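Local atomic coordinates of hyaluronoglucosaminidase (Apis mellifera, PDB entry 1FCQ), a protein that probably hydrolyses the glycosidic bonds of hyaluronan, acting as a family 56 hyaluronidase of bee venom, where it is a major allergen. Residues A[93-98]-A[170-175]; A[117-122]-A[131-136]; A[305-310]-A[314-319]. All blocks are in the same frame, centred on the assembly; numbering follows the deposited sequence.

Contact 1 (A[93-98]-A[170-175])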
loop_
_atom_site.group_PDB
_atom_site.type_symbol
_atom_site.label_atom_id
_atom_site.label_comp_id
_atom_site.label_asym_id
_atom_site.label_seq_id
_atom_site.Cartn_x
_atom_site.Cartn_y
_atom_site.Cartn_z
ATOM N N ASP A 93 9.421 9.833 15.226
ATOM C CA ASP A 93 9.436 8.930 16.383
ATOM C C ASP A 93 8.906 7.547 16.050
ATOM O O ASP A 93 9.463 6.548 16.491
ATOM C CB ASP A 93 8.632 9.530 17.534
ATOM C CG ASP A 93 9.374 10.681 18.190
ATOM O OD1 ASP A 93 10.504 11.014 17.799
ATOM O OD2 ASP A 93 8.761 11.258 19.110
ATOM N N HIS A 94 7.842 7.468 15.251
ATOM C CA HIS A 94 7.298 6.167 14.864
ATOM C C HIS A 94 8.326 5.383 14.047
ATOM O O HIS A 94 8.554 4.197 14.282
ATOM C CB HIS A 94 6.010 6.298 14.057
ATOM C CG HIS A 94 4.735 6.537 14.789
ATOM N ND1 HIS A 94 4.573 6.166 16.108
ATOM C CD2 HIS A 94 3.544 7.081 14.418
ATOM C CE1 HIS A 94 3.360 6.487 16.510
ATOM N NE2 HIS A 94 2.712 7.043 15.504
ATOM N N LEU A 95 8.970 6.040 13.079
ATOM C CA LEU A 95 9.976 5.367 12.251
ATOM C C LEU A 95 11.131 4.864 13.090
ATOM O O LEU A 95 11.522 3.704 12.975
ATOM C CB LEU A 95 10.419 6.338 11.143
ATOM C CG LEU A 95 11.428 5.778 10.136
ATOM C CD1 LEU A 95 11.268 6.477 8.791
ATOM C CD2 LEU A 95 12.826 5.979 10.687
ATOM N N ILE A 96 11.650 5.699 13.994
ATOM C CA ILE A 96 12.778 5.314 14.834
ATOM C C ILE A 96 12.393 4.187 15.763
ATOM O O ILE A 96 13.128 3.221 15.979
ATOM C CB ILE A 96 13.352 6.525 15.597
ATOM C CG1 ILE A 96 13.946 7.515 14.591
ATOM C CG2 ILE A 96 14.405 6.065 16.601
ATOM C CD1 ILE A 96 14.255 8.877 15.190
ATOM N N ASN A 97 11.181 4.267 16.343
ATOM C CA ASN A 97 10.732 3.206 17.218
ATOM C C ASN A 97 10.612 1.853 16.546
ATOM O O ASN A 97 10.931 0.839 17.153
ATOM C CB ASN A 97 9.345 3.553 17.807
ATOM C CG ASN A 97 9.639 4.014 19.231
ATOM O OD1 ASN A 97 10.378 4.970 19.431
ATOM N ND2 ASN A 97 9.092 3.274 20.170
ATOM N N GLN A 98 10.114 1.841 15.303
ATOM C CA GLN A 98 9.828 0.607 14.600
ATOM C C GLN A 98 10.981 0.072 13.786
ATOM O O GLN A 98 11.101 -1.120 13.538
ATOM C CB GLN A 98 8.591 0.789 13.702
ATOM C CG GLN A 98 7.316 1.100 14.484
ATOM C CD GLN A 98 6.846 -0.041 15.349
ATOM O OE1 GLN A 98 5.736 -0.565 15.177
ATOM N NE2 GLN A 98 7.663 -0.481 16.297
ATOM N N LYS A 170 10.345 11.877 1.992
ATOM C CA LYS A 170 11.699 12.438 2.054
ATOM C C LYS A 170 12.332 12.203 3.413
ATOM O O LYS A 170 13.502 11.815 3.496
ATOM C CB LYS A 170 11.687 13.948 1.812
ATOM C CG LYS A 170 11.773 14.397 0.374
ATOM C CD LYS A 170 11.733 15.921 0.305
ATOM C CE LYS A 170 12.810 16.597 1.140
ATOM N NZ LYS A 170 12.393 17.949 1.599
ATOM N N ALA A 171 11.556 12.369 4.483
ATOM C CA ALA A 171 12.031 12.124 5.831
ATOM C C ALA A 171 12.447 10.668 6.014
ATOM O O ALA A 171 13.510 10.379 6.539
ATOM C CB ALA A 171 10.997 12.535 6.869
ATOM N N ALA A 172 11.630 9.722 5.538
ATOM C CA ALA A 172 11.950 8.314 5.669
ATOM C C ALA A 172 13.251 7.990 4.941
ATOM O O ALA A 172 14.099 7.277 5.468
ATOM C CB ALA A 172 10.814 7.448 5.119
ATOM N N LYS A 173 13.363 8.522 3.716
ATOM C CA LYS A 173 14.560 8.251 2.920
ATOM C C LYS A 173 15.798 8.871 3.547
ATOM O O LYS A 173 16.894 8.294 3.475
ATOM C CB LYS A 173 14.351 8.737 1.482
ATOM C CG LYS A 173 13.395 7.860 0.688
ATOM C CD LYS A 173 13.202 8.397 -0.724
ATOM C CE LYS A 173 14.479 8.343 -1.559
ATOM N NZ LYS A 173 14.263 9.075 -2.842
ATOM N N ARG A 174 15.652 10.057 4.118
ATOM C CA ARG A 174 16.813 10.709 4.744
ATOM C C ARG A 174 17.251 9.982 6.000
ATOM O O ARG A 174 18.435 9.758 6.243
ATOM C CB ARG A 174 16.502 12.170 5.059
ATOM C CG ARG A 174 16.669 13.113 3.875
ATOM C CD ARG A 174 16.317 14.542 4.264
ATOM N NE ARG A 174 16.352 15.463 3.139
ATOM C CZ ARG A 174 16.165 16.777 3.232
ATOM N NH1 ARG A 174 15.925 17.351 4.406
ATOM N NH2 ARG A 174 16.218 17.534 2.143
ATOM N N MET A 175 16.280 9.565 6.825
ATOM C CA MET A 175 16.589 8.874 8.070
ATOM C C MET A 175 17.080 7.455 7.891
ATOM O O MET A 175 17.903 6.930 8.642
ATOM C CB MET A 175 15.327 8.859 8.946
ATOM C CG MET A 175 14.954 10.254 9.423
ATOM S SD MET A 175 13.307 10.247 10.164
ATOM C CE MET A 175 13.106 12.006 10.451
#

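Contact 2 (A[117-122]-A[131-136])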
loop_
_atom_site.group_PDB
_atom_site.type_symbol
_atom_site.label_atom_id
_atom_site.label_comp_id
_atom_site.label_asym_id
_atom_site.label_seq_id
_atom_site.Cartn_x
_atom_site.Cartn_y
_atom_site.Cartn_z
ATOM N N PRO A 117 -3.833 11.890 -2.967
ATOM C CA PRO A 117 -3.359 13.252 -3.160
ATOM C C PRO A 117 -3.959 13.937 -4.379
ATOM O O PRO A 117 -3.740 15.159 -4.560
ATOM C CB PRO A 117 -1.841 13.066 -3.288
ATOM C CG PRO A 117 -1.716 11.728 -3.947
ATOM C CD PRO A 117 -2.795 10.875 -3.286
ATOM N N ILE A 118 -4.669 13.202 -5.202
ATOM C CA ILE A 118 -5.396 13.688 -6.364
ATOM C C ILE A 118 -6.846 13.869 -5.889
ATOM O O ILE A 118 -7.562 12.937 -5.538
ATOM C CB ILE A 118 -5.385 12.762 -7.584
ATOM C CG1 ILE A 118 -3.967 12.450 -8.058
ATOM C CG2 ILE A 118 -6.227 13.363 -8.719
ATOM C CD1 ILE A 118 -3.186 13.656 -8.549
ATOM N N PHE A 119 -7.282 15.131 -5.900
ATOM C CA PHE A 119 -8.612 15.478 -5.392
ATOM C C PHE A 119 -9.702 14.611 -5.990
ATOM O O PHE A 119 -10.543 14.033 -5.292
ATOM C CB PHE A 119 -8.889 16.946 -5.726
ATOM C CG PHE A 119 -10.119 17.559 -5.131
ATOM C CD1 PHE A 119 -10.120 17.933 -3.799
ATOM C CD2 PHE A 119 -11.243 17.809 -5.899
ATOM C CE1 PHE A 119 -11.235 18.519 -3.216
ATOM C CE2 PHE A 119 -12.365 18.400 -5.324
ATOM C CZ PHE A 119 -12.344 18.753 -3.986
ATOM N N ARG A 120 -9.695 14.493 -7.314
ATOM C CA ARG A 120 -10.708 13.734 -8.021
ATOM C C ARG A 120 -10.844 12.286 -7.612
ATOM O O ARG A 120 -11.960 11.750 -7.595
ATOM C CB ARG A 120 -10.425 13.815 -9.532
ATOM C CG ARG A 120 -11.525 13.127 -10.350
ATOM C CD ARG A 120 -11.079 13.119 -11.819
ATOM N NE ARG A 120 -10.079 12.069 -11.979
ATOM C CZ ARG A 120 -10.255 10.789 -12.259
ATOM N NH1 ARG A 120 -11.458 10.280 -12.495
ATOM N NH2 ARG A 120 -9.196 9.987 -12.324
ATOM N N GLN A 121 -9.754 11.627 -7.211
ATOM C CA GLN A 121 -9.798 10.222 -6.838
ATOM C C GLN A 121 -10.367 9.926 -5.469
ATOM O O GLN A 121 -10.495 8.750 -5.089
ATOM C CB GLN A 121 -8.389 9.620 -6.960
ATOM C CG GLN A 121 -7.899 9.581 -8.397
ATOM C CD GLN A 121 -6.432 9.203 -8.513
ATOM O OE1 GLN A 121 -5.709 9.619 -9.430
ATOM N NE2 GLN A 121 -6.008 8.398 -7.558
ATOM N N ASN A 122 -10.693 10.941 -4.678
ATOM C CA ASN A 122 -11.334 10.726 -3.382
ATOM C C ASN A 122 -12.837 10.525 -3.594
ATOM O O ASN A 122 -13.678 11.356 -3.218
ATOM C CB ASN A 122 -11.000 11.903 -2.462
ATOM C CG ASN A 122 -9.501 11.849 -2.145
ATOM O OD1 ASN A 122 -9.122 11.000 -1.339
ATOM N ND2 ASN A 122 -8.733 12.717 -2.784
ATOM N N LYS A 131 -15.751 17.156 -0.002
ATOM C CA LYS A 131 -16.742 18.063 0.586
ATOM C C LYS A 131 -16.154 19.037 1.577
ATOM O O LYS A 131 -16.464 20.242 1.525
ATOM C CB LYS A 131 -17.875 17.278 1.259
ATOM C CG LYS A 131 -18.549 16.263 0.354
ATOM C CD LYS A 131 -19.203 16.917 -0.852
ATOM C CE LYS A 131 -20.027 15.889 -1.617
ATOM N NZ LYS A 131 -20.575 16.459 -2.880
ATOM N N LEU A 132 -15.298 18.584 2.490
ATOM C CA LEU A 132 -14.709 19.449 3.485
ATOM C C LEU A 132 -13.802 20.486 2.833
ATOM O O LEU A 132 -13.804 21.626 3.275
ATOM C CB LEU A 132 -13.941 18.660 4.546
ATOM C CG LEU A 132 -13.266 19.492 5.630
ATOM C CD1 LEU A 132 -14.260 20.361 6.393
ATOM C CD2 LEU A 132 -12.502 18.588 6.589
ATOM N N SER A 133 -13.091 20.073 1.779
ATOM C CA SER A 133 -12.221 21.027 1.093
ATOM C C SER A 133 -13.041 22.212 0.572
ATOM O O SER A 133 -12.621 23.354 0.725
ATOM C CB SER A 133 -11.506 20.361 -0.080
ATOM O OG SER A 133 -10.643 19.328 0.388
ATOM N N VAL A 134 -14.141 21.913 -0.105
ATOM C CA VAL A 134 -15.017 22.954 -0.643
ATOM C C VAL A 134 -15.672 23.761 0.470
ATOM O O VAL A 134 -15.699 25.001 0.409
ATOM C CB VAL A 134 -16.076 22.339 -1.566
ATOM C CG1 VAL A 134 -17.080 23.415 -1.991
ATOM C CG2 VAL A 134 -15.430 21.711 -2.790
ATOM N N GLU A 135 -16.155 23.101 1.523
ATOM C CA GLU A 135 -16.778 23.809 2.635
ATOM C C GLU A 135 -15.867 24.852 3.246
ATOM O O GLU A 135 -16.272 25.973 3.552
ATOM C CB GLU A 135 -17.248 22.803 3.679
ATOM C CG GLU A 135 -17.742 23.324 5.007
ATOM C CD GLU A 135 -17.869 22.212 6.040
ATOM O OE1 GLU A 135 -17.767 21.011 5.696
ATOM O OE2 GLU A 135 -18.059 22.572 7.223
ATOM N N VAL A 136 -14.593 24.521 3.461
ATOM C CA VAL A 136 -13.618 25.425 4.039
ATOM C C VAL A 136 -13.408 26.646 3.142
ATOM O O VAL A 136 -13.363 27.759 3.680
ATOM C CB VAL A 136 -12.293 24.651 4.245
ATOM C CG1 VAL A 136 -11.130 25.580 4.557
ATOM C CG2 VAL A 136 -12.505 23.651 5.381
#

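Contact 3 (A[305-310]-A[314-319])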
loop_
_atom_site.group_PDB
_atom_site.type_symbol
_atom_site.label_atom_id
_atom_site.label_comp_id
_atom_site.label_asym_id
_atom_site.label_seq_id
_atom_site.Cartn_x
_atom_site.Cartn_y
_atom_site.Cartn_z
ATOM N N ASP A 305 -5.385 -9.928 12.661
ATOM C CA ASP A 305 -6.615 -10.569 13.086
ATOM C C ASP A 305 -6.790 -11.998 12.600
ATOM O O ASP A 305 -7.603 -12.728 13.179
ATOM C CB ASP A 305 -7.816 -9.755 12.580
ATOM C CG ASP A 305 -7.800 -8.306 13.010
ATOM O OD1 ASP A 305 -7.252 -8.004 14.094
ATOM O OD2 ASP A 305 -8.345 -7.464 12.260
ATOM N N ASP A 306 -6.093 -12.417 11.552
ATOM C CA ASP A 306 -6.245 -13.748 10.995
ATOM C C ASP A 306 -5.307 -14.787 11.581
ATOM O O ASP A 306 -5.427 -15.954 11.195
ATOM C CB ASP A 306 -6.108 -13.692 9.462
ATOM C CG ASP A 306 -7.217 -12.871 8.828
ATOM O OD1 ASP A 306 -8.152 -12.513 9.586
ATOM O OD2 ASP A 306 -7.204 -12.563 7.621
ATOM N N ILE A 307 -4.383 -14.413 12.453
ATOM C CA ILE A 307 -3.425 -15.335 13.042
ATOM C C ILE A 307 -3.027 -14.902 14.454
ATOM O O ILE A 307 -1.854 -14.792 14.801
ATOM C CB ILE A 307 -2.134 -15.448 12.210
ATOM C CG1 ILE A 307 -1.722 -14.064 11.686
ATOM C CG2 ILE A 307 -2.274 -16.439 11.068
ATOM C CD1 ILE A 307 -0.361 -14.123 11.007
ATOM N N ASN A 308 -4.052 -14.604 15.257
ATOM C CA ASN A 308 -3.793 -14.113 16.607
ATOM C C ASN A 308 -4.199 -15.111 17.681
ATOM O O ASN A 308 -4.412 -14.744 18.836
ATOM C CB ASN A 308 -4.490 -12.770 16.807
ATOM C CG ASN A 308 -5.964 -12.789 16.517
ATOM O OD1 ASN A 308 -6.557 -13.801 16.142
ATOM N ND2 ASN A 308 -6.611 -11.637 16.683
ATOM N N THR A 309 -4.396 -16.356 17.275
ATOM C CA THR A 309 -4.701 -17.448 18.179
ATOM C C THR A 309 -3.886 -18.646 17.678
ATOM O O THR A 309 -3.571 -18.702 16.488
ATOM C CB THR A 309 -6.155 -17.924 18.296
ATOM O OG1 THR A 309 -6.571 -18.579 17.090
ATOM C CG2 THR A 309 -7.119 -16.805 18.624
ATOM N N LYS A 310 -3.644 -19.598 18.579
ATOM C CA LYS A 310 -2.886 -20.779 18.157
ATOM C C LYS A 310 -3.586 -21.491 17.017
ATOM O O LYS A 310 -2.969 -21.905 16.036
ATOM C CB LYS A 310 -2.622 -21.714 19.335
ATOM C CG LYS A 310 -1.718 -22.881 18.964
ATOM C CD LYS A 310 -1.158 -23.578 20.197
ATOM C CE LYS A 310 -0.199 -24.676 19.750
ATOM N NZ LYS A 310 0.543 -25.263 20.895
ATOM N N LEU A 314 -2.149 -22.331 13.345
ATOM C CA LEU A 314 -2.052 -23.651 12.725
ATOM C C LEU A 314 -2.818 -23.774 11.417
ATOM O O LEU A 314 -2.319 -24.439 10.503
ATOM C CB LEU A 314 -2.534 -24.721 13.700
ATOM C CG LEU A 314 -1.701 -24.897 14.968
ATOM C CD1 LEU A 314 -2.443 -25.699 16.020
ATOM C CD2 LEU A 314 -0.370 -25.552 14.604
ATOM N N GLN A 315 -3.980 -23.137 11.309
ATOM C CA GLN A 315 -4.729 -23.181 10.054
ATOM C C GLN A 315 -3.971 -22.435 8.947
ATOM O O GLN A 315 -3.914 -22.894 7.798
ATOM C CB GLN A 315 -6.141 -22.627 10.212
ATOM C CG GLN A 315 -7.039 -22.812 9.002
ATOM C CD GLN A 315 -6.814 -21.850 7.856
ATOM O OE1 GLN A 315 -6.460 -20.696 8.097
ATOM N NE2 GLN A 315 -7.000 -22.272 6.614
ATOM N N PHE A 316 -3.378 -21.295 9.303
ATOM C CA PHE A 316 -2.613 -20.552 8.297
ATOM C C PHE A 316 -1.386 -21.334 7.859
ATOM O O PHE A 316 -1.075 -21.407 6.663
ATOM C CB PHE A 316 -2.235 -19.139 8.801
ATOM C CG PHE A 316 -1.362 -18.489 7.742
ATOM C CD1 PHE A 316 -1.898 -18.194 6.501
ATOM C CD2 PHE A 316 -0.029 -18.242 7.992
ATOM C CE1 PHE A 316 -1.105 -17.613 5.519
ATOM C CE2 PHE A 316 0.771 -17.666 7.013
ATOM C CZ PHE A 316 0.230 -17.360 5.777
ATOM N N ARG A 317 -0.709 -21.985 8.807
ATOM C CA ARG A 317 0.454 -22.804 8.500
ATOM C C ARG A 317 0.052 -23.957 7.583
ATOM O O ARG A 317 0.728 -24.282 6.628
ATOM C CB ARG A 317 1.115 -23.318 9.781
ATOM C CG ARG A 317 2.491 -23.921 9.518
ATOM C CD ARG A 317 3.271 -24.166 10.801
ATOM N NE ARG A 317 4.688 -24.399 10.579
ATOM C CZ ARG A 317 5.742 -23.986 11.264
ATOM N NH1 ARG A 317 5.690 -23.201 12.331
ATOM N NH2 ARG A 317 6.974 -24.335 10.896
ATOM N N GLU A 318 -1.123 -24.556 7.821
ATOM C CA GLU A 318 -1.612 -25.615 6.941
ATOM C C GLU A 318 -1.816 -25.078 5.530
ATOM O O GLU A 318 -1.404 -25.683 4.538
ATOM C CB GLU A 318 -2.931 -26.105 7.509
ATOM C CG GLU A 318 -3.539 -27.378 6.993
ATOM C CD GLU A 318 -4.702 -27.813 7.901
ATOM O OE1 GLU A 318 -5.839 -27.541 7.479
ATOM O OE2 GLU A 318 -4.451 -28.381 8.981
ATOM N N TYR A 319 -2.420 -23.885 5.419
ATOM C CA TYR A 319 -2.640 -23.288 4.095
ATOM C C TYR A 319 -1.320 -23.004 3.405
ATOM O O TYR A 319 -1.121 -23.211 2.195
ATOM C CB TYR A 319 -3.465 -22.003 4.214
ATOM C CG TYR A 319 -3.669 -21.291 2.894
ATOM C CD1 TYR A 319 -4.477 -21.799 1.891
ATOM C CD2 TYR A 319 -3.051 -20.060 2.666
ATOM C CE1 TYR A 319 -4.660 -21.130 0.692
ATOM C CE2 TYR A 319 -3.231 -19.390 1.481
ATOM C CZ TYR A 319 -4.019 -19.920 0.490
ATOM O OH TYR A 319 -4.210 -19.234 -0.682
#

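Contact 1 (A[93-98]-A[170-175])
Leu95 meets Ala172 and Met175 through apolar contacts, and the shortest polar bond of the two segments, Arg174 N to Lys170 O at 2.8 Å, runs inside helix 146-175 as part of its regular backbone ladder. The contact between the helices therefore rests on one branched side chain set against the other helix. With CG of Leu95 turned anti to the backbone N (chi1 -177°), the two methyls reach across to separate residues. CD1 comes down on the backbone beside Ala172, 3.7 Å from its CA, and also lies 3.8 Å from Ala172 CB. The small alanine lets a methyl settle close to the main chain, and the CA atoms of Leu95 and Ala172 are 7.5 Å apart. The second branch, CD2, faces one turn further along, where it touches Met175 CB at 4.2 Å. The Met175 chain, extended beyond CG, runs askew to the leucine, its SD 4.3 Å from Leu95 CD2; the residue also touches Arg92. On the far side of the same helix, the CE methylene of Lys170 lies over one face of the Arg174 guanidinium, offset toward its rim, and Lys170 NZ forms a salt bridge with Glu167. Phe91, one turn before Leu95, adds to the cover of Ala172. Beneath this pair of helix ends runs strand 180-183, which follows helix 146-175 and lies parallel beside strand 107-111, the strand after helix 84-98; its Trp181 touches both Leu95 and Ala172, joining the outer helical layer to the barrel wall.

Contact 2 (A[117-122]-A[131-136])
The Phe119 ring turns its edge to helix 127-140, with Ser133 and Val134 meeting the rim near the ring plane. CE1 makes the closer approach, 3.6 Å from Ser133 CB and 3.7 Å from Ser133 OG, which lies in the plane of the ring. Beside it, CZ rests more loosely against Val134 CG2 at 4.4 Å. The ring gets there because its CG stands anti to the backbone N (chi1 -172°), which sends the side chain out of the loop and across to the helix. Ser133 OG hydrogen-bonds to Tyr129 O, one turn back in its own helix, with Gln80 OE1 as a second polar neighbour within bonding distance. In the (beta/alpha) barrel this loop leaves the C-terminal end of strand 107-111, the rim on which TIM-barrel glycosidases carry their active sites, and leads into helix 127-140. Phe119 thus folds the connection back onto the helix it precedes. A backbone bond of 3.2 Å from Asn122 N to Phe119 O holds the turn. The Asn122 amide adds a weak bond to that oxygen. Glu158 of helix 146-175 accepts the backbone N-H of Phe119, and Phe157 and Ala153 of that helix pack against Ser133 and Val134.

Contact 3 (A[305-310]-A[314-319])
This is a local contact at the start of the last modelled helix, 310-328, where the loop leaving strand 297-301 packs back on the helix it enters. Two pairs of residues carry it, Lys310 with Leu314 and Ile307 with Phe316. The first is a turn of helix: Leu314 N donates to Lys310 O at 2.8 Å, with an N-H...O angle of 163°, and approaches close to the line of the carbonyl bond. Leu314 CG also lies 3.4 Å from that oxygen, while Leu314 CD1 touches Lys310 CG at 4.1 Å. The Lys310 chain is extended and crosses the leucine at a slant on the exposed side of the helix. On the buried side, Ile307 CG2 presses on the base of the aromatic side chain, 3.5 Å from Phe316 CB and 4.0 Å from Phe316 CG, oblique to the ring. Ile307 holds CG1 between the backbone N and the carbonyl carbon (chi1 40°), which leaves CG2 beside the N and directed at the helix. Between these pairs Thr309 is the N-cap, its OG1 accepting the N-H of Lys312, and the ammonium of Lys312 bonds back to Asn308 OD1 and Asp305 O, tying the loop down. Cys313, immediately before Leu314, joins Cys22 in a disulfide that fixes this first turn to the N-terminal part of the chain. Beyond the contact, helix 310-328 follows strand 297-301 as the last beta-alpha unit of the model, and its Phe316 ring meets Tyr268, just after strand 261-267, the parallel neighbour of strand 297-301.

Along the chain contact 1 opens first and spans contact 2, whose residues 117-122 and 131-136 fall between helices 84-98 and 146-175; contact 3 follows near the end of the modelled chain. Centres of contacts 1 and 2 are 28 Å apart, those of 1 and 3 are 31 Å apart, and those of 2 and 3, on opposite sides of the chain's centre, 40 Å. None touches another. Helix 127-140 of contact 2 directly precedes helix 146-175 of contact 1. Contacts 1 and 2 thus join helices and loop beside the three-stranded part of the barrel, and contact 3 lies at the four-stranded part, after strand 297-301.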